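Local structure of ammonium transporter (Kuenenia stuttgartiensis, 6EU6) at residues F215-W220 and A275-I280; L254-A259 and T299-I304; L269-L274 and I305-I310. The protein probably senses ammonium through a transporter-like membrane domain and signals its presence across the membrane to a histidine kinase. All blocks are in the same frame, centred on the assembly; numbering follows the deposited sequence.

How the interactions relate
Four helices, 206-226, 234-261, 266-280 and 289-312, supply all three contacts. Along the chain the segments come as 215-220, 254-259, 269-274, 275-280, 299-304 and 305-310, so the three pairings interleave. Interactions 1 and 3 share helix 266-280 and have centres about 14 Å apart, while interactions 2 and 3 share helix 289-312 and lie closest, with centres about 8 Å apart. Interactions 1 and 2 are separated by about 17 Å between centres but still touch through Ala275 and Thr299. The series runs from a buried aromatic core near Trp220 toward the partly exposed Phe256, on a side that probably faces lipid, joining four helices that follow one another in the ammonium transporter fold.

Interaction 1 (F215-W220 and A275-I280); sequences FLWFGW and AGLVAI
Leu277 has CG anti to its carbonyl carbon (chi1 -71°), which sends the isobutyl group from helix 266-280 toward the two tryptophans of helix 206-226. Trp220 answers with an unusual first torsion of -106°, away from the staggered positions, and this turns its indole to lie flat beneath the leucine. The axes of segments 215-220 and 275-280 run almost parallel, 10.7 Å apart, and side chains this large suit such a spacing.

The central contact is a CH-pi interaction. Leu277 CB stands over one face of Trp220, 3.6 Å from the centroid of the six-membered ring and 18° off the ring normal. Farther along the leucine, CD1 bridges the two tryptophans, coming within 3.5 Å of Trp220 CE3 and lying 3.9 Å from Trp217 CB. The second methyl, CD2, stays beside Trp220 CB at 4.0 Å. Val278 adds to the far end of the indole, its CG2 methyl 3.6 Å from Trp220 CZ2.

Around this pair, Met23 of helix 2-34 touches Trp220, and the ring of His171 meets its own. The sequence around His171 is consistent with the first of the twin histidines that line the pore of ammonium transporters, so Trp220 probably helps shape the wall of that conduit. Trp217 faces another way: its NE1 is hydrogen-bonded to Asn243, and its ring meets Phe21 of the second subunit.

Across the two segments the adhesion is thus carried by dispersion and by the weak CH-pi attraction of one methylene to an electron-rich ring. Broad indoles and a branched aliphatic chain fill this buried site, while the polar N-H of Trp217 is satisfied elsewhere.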
# COMPACT_ATOMS: atom_id res chain seq x y z
N PHE A 215 3.47 3.39 6.29
CA PHE A 215 3.26 3.85 4.95
C PHE A 215 4.30 4.87 4.53
O PHE A 215 4.74 4.91 3.37
CB PHE A 215 1.93 4.60 4.79
CG PHE A 215 0.77 3.72 4.65
CD1 PHE A 215 0.66 2.89 3.55
CD2 PHE A 215 -0.28 3.77 5.58
CE1 PHE A 215 -0.46 2.07 3.42
CE2 PHE A 215 -1.37 2.94 5.47
CZ PHE A 215 -1.43 2.06 4.40
N LEU A 216 4.62 5.76 5.46
CA LEU A 216 5.60 6.80 5.17
C LEU A 216 6.95 6.20 4.89
O LEU A 216 7.65 6.60 3.95
CB LEU A 216 5.67 7.82 6.31
CG LEU A 216 4.41 8.74 6.41
CD1 LEU A 216 4.47 9.59 7.69
CD2 LEU A 216 4.30 9.65 5.23
N TRP A 217 7.31 5.25 5.75
CA TRP A 217 8.62 4.56 5.64
C TRP A 217 8.72 3.82 4.27
O TRP A 217 9.70 3.93 3.50
CB TRP A 217 8.73 3.65 6.85
CG TRP A 217 10.00 2.83 7.10
CD1 TRP A 217 10.93 2.42 6.21
CD2 TRP A 217 10.42 2.31 8.36
NE1 TRP A 217 11.88 1.61 6.83
CE2 TRP A 217 11.59 1.55 8.16
CE3 TRP A 217 9.88 2.37 9.63
CZ2 TRP A 217 12.24 0.89 9.17
CZ3 TRP A 217 10.52 1.71 10.66
CH2 TRP A 217 11.71 0.98 10.42
N PHE A 218 7.67 3.06 3.95
CA PHE A 218 7.54 2.42 2.65
C PHE A 218 7.66 3.40 1.52
O PHE A 218 8.46 3.23 0.65
CB PHE A 218 6.19 1.76 2.55
CG PHE A 218 5.89 1.22 1.23
CD1 PHE A 218 6.31 -0.07 0.87
CD2 PHE A 218 5.11 1.92 0.36
CE1 PHE A 218 5.98 -0.60 -0.36
CE2 PHE A 218 4.81 1.44 -0.92
CZ PHE A 218 5.25 0.17 -1.28
N GLY A 219 6.87 4.45 1.55
CA GLY A 219 7.01 5.50 0.56
C GLY A 219 8.38 6.13 0.42
O GLY A 219 8.80 6.48 -0.70
N TRP A 220 9.08 6.29 1.54
CA TRP A 220 10.44 6.89 1.53
C TRP A 220 11.41 6.04 0.74
O TRP A 220 12.39 6.56 0.21
CB TRP A 220 10.98 7.17 2.97
CG TRP A 220 10.94 8.58 3.28
CD1 TRP A 220 11.61 9.57 2.61
CD2 TRP A 220 10.24 9.23 4.36
NE1 TRP A 220 11.33 10.81 3.21
CE2 TRP A 220 10.53 10.62 4.29
CE3 TRP A 220 9.47 8.78 5.41
CZ2 TRP A 220 10.03 11.54 5.18
CZ3 TRP A 220 8.96 9.71 6.30
CH2 TRP A 220 9.24 11.07 6.16
N ALA A 275 11.95 11.57 11.56
CA ALA A 275 13.11 12.47 11.46
C ALA A 275 14.33 11.78 10.88
O ALA A 275 15.04 12.33 10.06
CB ALA A 275 13.46 13.11 12.79
N GLY A 276 14.55 10.53 11.23
CA GLY A 276 15.63 9.81 10.61
C GLY A 276 15.46 9.56 9.14
O GLY A 276 16.45 9.66 8.40
N LEU A 277 14.22 9.24 8.73
CA LEU A 277 13.88 9.17 7.35
C LEU A 277 14.17 10.48 6.61
O LEU A 277 14.78 10.47 5.55
CB LEU A 277 12.48 8.65 7.16
CG LEU A 277 12.35 7.12 7.49
CD1 LEU A 277 10.92 6.74 7.86
CD2 LEU A 277 12.86 6.22 6.37
N VAL A 278 13.73 11.57 7.18
CA VAL A 278 13.92 12.89 6.58
C VAL A 278 15.42 13.12 6.42
O VAL A 278 15.89 13.44 5.34
CB VAL A 278 13.25 13.99 7.41
CG1 VAL A 278 13.79 15.36 6.99
CG2 VAL A 278 11.71 13.95 7.25
N ALA A 279 16.20 12.81 7.45
CA ALA A 279 17.61 13.11 7.41
C ALA A 279 18.36 12.34 6.37
O ALA A 279 19.21 12.91 5.62
CB ALA A 279 18.24 12.91 8.78
N ILE A 280 18.04 11.05 6.25
CA ILE A 280 18.74 10.20 5.30
C ILE A 280 18.40 10.53 3.84
O ILE A 280 19.14 10.20 2.94
CB ILE A 280 18.56 8.71 5.61
CG1 ILE A 280 19.65 7.91 4.98
CG2 ILE A 280 17.20 8.20 5.07
CD1 ILE A 280 21.02 8.16 5.59

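Interaction 2 (L254-A259 and T299-I304); sequences LIFIYA and TGILAI. With LMT (dodecyl-beta-D-maltoside), chain E.
Phe256 on helix 234-261 reaches across to Ile301 and Ile304 of helix 289-312, its CG anti to the backbone N (chi1 177°). Its CB starts the contact, 4.0 Å from Ile301 CG1, and CG sits beside the same methylene. Farther round the ring, CD1 and CE1 lie beneath Ile301 CG2, a methyl poised over the ring centre, 4.1 Å from the centroid and 11° off the normal, in a CH-pi contact. At the ring's edge, away from CD1 and CE1, CE2 meets Ile304 CG2 in plane at 3.9 Å.

These are neighbouring transmembrane helices of the ammonium transporter fold, their segments inclined at 43° with axes 9.9 Å apart. A flat ring spans that separation, and beta-branched isoleucines offer one methyl for its face and another for its edge. An alanine at Phe256 would remove the ring and is likely to leave both isoleucine CG2 methyls without their partner, opening a gap between the helices.

Deeper in, Ile257 and Ile304 meet at about a right angle, CD1 to CD1 at 3.7 Å. Elsewhere on helix 234-261, the poorly ordered ring of Tyr258 lies against the alkyl chain of a dodecyl maltoside, with C3 over its centre.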
# COMPACT_ATOMS: atom_id res chain seq x y z
N LEU A 254 14.17 4.65 21.43
CA LEU A 254 13.69 3.78 22.47
C LEU A 254 14.64 3.92 23.65
O LEU A 254 14.17 4.01 24.77
CB LEU A 254 13.63 2.30 22.10
CG LEU A 254 12.54 1.91 21.08
CD1 LEU A 254 12.79 0.45 20.68
CD2 LEU A 254 11.17 2.22 21.73
N ILE A 255 15.94 3.95 23.38
CA ILE A 255 16.90 3.99 24.47
C ILE A 255 16.84 5.32 25.23
O ILE A 255 16.71 5.29 26.42
CB ILE A 255 18.31 3.63 24.00
CG1 ILE A 255 18.33 2.18 23.57
CG2 ILE A 255 19.34 3.89 25.10
CD1 ILE A 255 19.47 1.90 22.66
N PHE A 256 16.93 6.45 24.51
CA PHE A 256 16.95 7.79 25.05
C PHE A 256 15.65 8.13 25.77
O PHE A 256 15.67 8.80 26.81
CB PHE A 256 17.18 8.79 23.90
CG PHE A 256 17.15 10.26 24.31
CD1 PHE A 256 18.22 10.82 24.97
CD2 PHE A 256 16.06 11.07 23.99
CE1 PHE A 256 18.21 12.17 25.32
CE2 PHE A 256 16.03 12.42 24.36
CZ PHE A 256 17.12 12.97 25.03
N ILE A 257 14.51 7.74 25.19
CA ILE A 257 13.24 8.02 25.79
C ILE A 257 13.05 7.23 27.10
O ILE A 257 12.48 7.80 28.04
CB ILE A 257 12.03 7.77 24.86
CG1 ILE A 257 12.04 8.72 23.66
CG2 ILE A 257 10.73 7.98 25.61
CD1 ILE A 257 11.14 8.24 22.49
N TYR A 258 13.49 5.94 27.16
CA TYR A 258 13.42 5.09 28.39
C TYR A 258 14.32 5.72 29.45
O TYR A 258 13.87 6.04 30.55
CB TYR A 258 13.85 3.62 28.12
CG TYR A 258 13.51 2.65 29.27
CD1 TYR A 258 12.19 2.45 29.67
CD2 TYR A 258 14.52 1.93 29.93
CE1 TYR A 258 11.88 1.57 30.72
CE2 TYR A 258 14.21 1.05 30.98
CZ TYR A 258 12.89 0.88 31.36
OH TYR A 258 12.55 0.03 32.37
N ALA A 259 15.57 5.95 29.08
CA ALA A 259 16.52 6.51 30.03
C ALA A 259 16.03 7.85 30.68
O ALA A 259 16.30 8.09 31.83
CB ALA A 259 17.87 6.67 29.35
N THR A 299 20.08 11.71 14.56
CA THR A 299 18.86 12.43 14.22
C THR A 299 17.72 12.07 15.16
O THR A 299 16.96 12.94 15.59
CB THR A 299 18.41 12.17 12.77
OG1 THR A 299 19.51 12.44 11.89
CG2 THR A 299 17.11 13.00 12.40
N GLY A 300 17.61 10.81 15.51
CA GLY A 300 16.56 10.37 16.39
C GLY A 300 16.51 11.15 17.74
O GLY A 300 15.49 11.67 18.17
N ILE A 301 17.63 11.16 18.44
CA ILE A 301 17.79 11.91 19.67
C ILE A 301 17.62 13.42 19.44
O ILE A 301 16.90 14.07 20.18
CB ILE A 301 19.18 11.58 20.27
CG1 ILE A 301 19.16 10.12 20.74
CG2 ILE A 301 19.55 12.48 21.43
CD1 ILE A 301 20.54 9.55 20.84
N LEU A 302 18.31 14.00 18.46
CA LEU A 302 18.24 15.44 18.31
C LEU A 302 16.82 15.88 17.96
O LEU A 302 16.36 17.01 18.34
CB LEU A 302 19.19 15.96 17.26
CG LEU A 302 20.68 15.81 17.59
CD1 LEU A 302 21.53 16.37 16.47
CD2 LEU A 302 20.94 16.62 18.82
N ALA A 303 16.10 15.03 17.24
CA ALA A 303 14.74 15.42 16.82
C ALA A 303 13.77 15.44 18.02
O ALA A 303 12.89 16.29 18.10
CB ALA A 303 14.23 14.50 15.74
N ILE A 304 13.97 14.52 18.96
CA ILE A 304 13.16 14.45 20.14
C ILE A 304 13.49 15.66 21.05
O ILE A 304 12.56 16.21 21.64
CB ILE A 304 13.42 13.14 20.91
CG1 ILE A 304 12.82 11.97 20.12
CG2 ILE A 304 12.82 13.18 22.31
CD1 ILE A 304 13.26 10.63 20.69
C1B LMT E . 5.35 -6.00 32.61
C2B LMT E . 4.25 -5.43 33.57
C3B LMT E . 4.76 -5.43 35.00
C4B LMT E . 5.09 -6.86 35.31
C5B LMT E . 6.21 -7.37 34.44
C6B LMT E . 6.58 -8.79 34.89
O1B LMT E . 6.50 -5.16 32.64
O2B LMT E . 3.91 -4.07 33.26
O3B LMT E . 3.80 -5.00 35.99
O4' LMT E . 5.46 -6.98 36.69
O5B LMT E . 5.80 -7.28 33.04
O6B LMT E . 5.46 -9.54 35.48
C1' LMT E . 8.80 -2.64 30.34
C2' LMT E . 7.32 -2.63 30.21
C3' LMT E . 6.66 -3.27 31.35
C4' LMT E . 7.06 -4.67 31.43
C5' LMT E . 8.60 -4.75 31.41
C6' LMT E . 9.04 -6.20 31.33
O1' LMT E . 9.37 -1.98 29.24
O2' LMT E . 6.86 -1.31 30.24
O3' LMT E . 5.25 -3.26 31.22
O5' LMT E . 9.19 -4.00 30.36
O6' LMT E . 8.38 -6.99 30.32
C1 LMT E . 10.83 -1.94 29.32
C2 LMT E . 11.39 -1.04 28.21
C3 LMT E . 12.91 -1.11 28.07
C4 LMT E . 13.45 -0.19 26.95
C5 LMT E . 14.03 -0.94 25.75
C6 LMT E . 15.34 -0.44 25.15
C7 LMT E . 15.52 -1.00 23.73
C8 LMT E . 16.84 -1.73 23.49
C9 LMT E . 17.01 -2.31 22.05
C10 LMT E . 18.48 -2.70 21.69
C11 LMT E . 18.73 -4.01 20.86
C12 LMT E . 19.26 -3.88 19.42

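Interaction 3 (L269-L274 and I305-I310); sequences LFTAIL and IAEGFI
Thr271 and Glu307 face each other from two helical segments, 269-274 and 305-310, whose backbones stay well apart: their CA atoms, the nearest pair, are 8.0 Å from one another. With that separation, a long side chain on one side must cover most of the distance. Each segment keeps its own regular helical bonding, as in Ile310 N to Ala306 O at 2.9 Å.

Glutamate suits the task because it is long. Its CG is anti to the backbone N (chi1 169°), and the extended chain carries the carboxylate toward helix 266-280, where the short threonine comes from the opposite direction. Thr271 OG1 lies 2.7 Å from Glu307 OE2. The carbonyl oxygen of Gly267, one turn earlier in the threonine's own helix and also hydrogen-bonded to OG1, competes for this hydroxyl. The threonine methyl also packs against the carboxylate, CG2 standing 3.7 Å from Glu307 OE2.

Further hydroxyls join in round the acid. Ser321, in the loop before helix 322-340, is hydrogen-bonded to OE2, and Ser268 to OE1. Leu269, Phe270 and Ile273 pack on the second subunit, Phe270 on Leu48 of that subunit and the other two on Leu52 of the same subunit.

One carboxylate therefore joins helix 289-312 to helix 266-280 and to the loop ahead of helix 322-340. Gathering two serines and a threonine round it would probably stabilise a negative charge in this partly buried place without a basic partner among them, and holding both oxygens would restrict rotation of the carboxylate.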
# COMPACT_ATOMS: atom_id res chain seq x y z
N LEU A 269 8.59 8.40 19.80
CA LEU A 269 9.20 7.33 19.02
C LEU A 269 8.91 7.54 17.52
O LEU A 269 9.79 7.39 16.67
CB LEU A 269 8.66 5.99 19.47
CG LEU A 269 9.05 4.81 18.60
CD1 LEU A 269 10.52 4.52 18.74
CD2 LEU A 269 8.24 3.59 19.00
N PHE A 270 7.66 7.89 17.19
CA PHE A 270 7.33 8.16 15.78
C PHE A 270 8.10 9.33 15.26
O PHE A 270 8.68 9.28 14.16
CB PHE A 270 5.83 8.53 15.59
CG PHE A 270 4.84 7.44 16.03
CD1 PHE A 270 5.00 6.15 15.71
CD2 PHE A 270 3.69 7.79 16.69
CE1 PHE A 270 4.12 5.15 16.11
CE2 PHE A 270 2.79 6.81 17.09
CZ PHE A 270 3.00 5.50 16.76
N THR A 271 8.14 10.41 16.05
CA THR A 271 8.91 11.60 15.65
C THR A 271 10.32 11.21 15.25
O THR A 271 10.85 11.68 14.27
CB THR A 271 8.91 12.66 16.78
OG1 THR A 271 7.58 13.06 17.00
CG2 THR A 271 9.74 13.88 16.43
N ALA A 272 10.97 10.40 16.06
CA ALA A 272 12.32 10.09 15.81
C ALA A 272 12.51 9.26 14.51
O ALA A 272 13.46 9.49 13.77
CB ALA A 272 12.89 9.37 17.02
N ILE A 273 11.63 8.25 14.29
CA ILE A 273 11.66 7.43 13.11
C ILE A 273 11.53 8.31 11.87
O ILE A 273 12.35 8.23 10.97
CB ILE A 273 10.57 6.33 13.18
CG1 ILE A 273 11.00 5.34 14.28
CG2 ILE A 273 10.51 5.65 11.83
CD1 ILE A 273 9.91 4.38 14.69
N LEU A 274 10.51 9.15 11.86
CA LEU A 274 10.29 9.96 10.70
C LEU A 274 11.43 10.98 10.47
O LEU A 274 11.80 11.24 9.32
CB LEU A 274 8.94 10.67 10.80
CG LEU A 274 7.64 9.91 10.89
CD1 LEU A 274 6.51 10.94 10.65
CD2 LEU A 274 7.60 8.84 9.86
N ILE A 305 14.78 16.06 21.10
CA ILE A 305 15.15 17.21 21.91
C ILE A 305 14.46 18.42 21.30
O ILE A 305 13.84 19.25 21.99
CB ILE A 305 16.66 17.36 21.97
CG1 ILE A 305 17.23 16.23 22.85
CG2 ILE A 305 17.06 18.76 22.51
CD1 ILE A 305 18.71 15.99 22.70
N ALA A 306 14.60 18.55 20.00
CA ALA A 306 13.94 19.61 19.27
C ALA A 306 12.46 19.67 19.43
O ALA A 306 11.88 20.76 19.62
CB ALA A 306 14.34 19.61 17.83
N GLU A 307 11.81 18.51 19.38
CA GLU A 307 10.37 18.49 19.51
C GLU A 307 9.93 19.11 20.87
O GLU A 307 9.00 19.92 20.91
CB GLU A 307 9.91 17.05 19.44
CG GLU A 307 8.50 16.78 19.81
CD GLU A 307 8.18 15.26 19.85
OE1 GLU A 307 8.79 14.46 20.61
OE2 GLU A 307 7.32 14.84 19.07
N GLY A 308 10.62 18.72 21.95
CA GLY A 308 10.36 19.28 23.25
C GLY A 308 10.68 20.78 23.37
O GLY A 308 9.95 21.52 24.02
N PHE A 309 11.75 21.21 22.73
CA PHE A 309 12.16 22.63 22.72
C PHE A 309 11.11 23.51 22.04
O PHE A 309 10.72 24.61 22.51
CB PHE A 309 13.52 22.74 22.06
CG PHE A 309 14.05 24.12 21.97
CD1 PHE A 309 14.66 24.71 23.07
CD2 PHE A 309 13.96 24.81 20.80
CE1 PHE A 309 15.12 26.01 23.00
CE2 PHE A 309 14.41 26.12 20.72
CZ PHE A 309 14.99 26.71 21.82
N ILE A 310 10.58 22.99 20.96
CA ILE A 310 9.64 23.73 20.13
C ILE A 310 8.34 23.87 20.91
O ILE A 310 7.71 24.93 20.96
CB ILE A 310 9.42 22.98 18.79
CG1 ILE A 310 10.65 23.12 17.90
CG2 ILE A 310 8.14 23.50 18.09
CD1 ILE A 310 10.70 22.07 16.80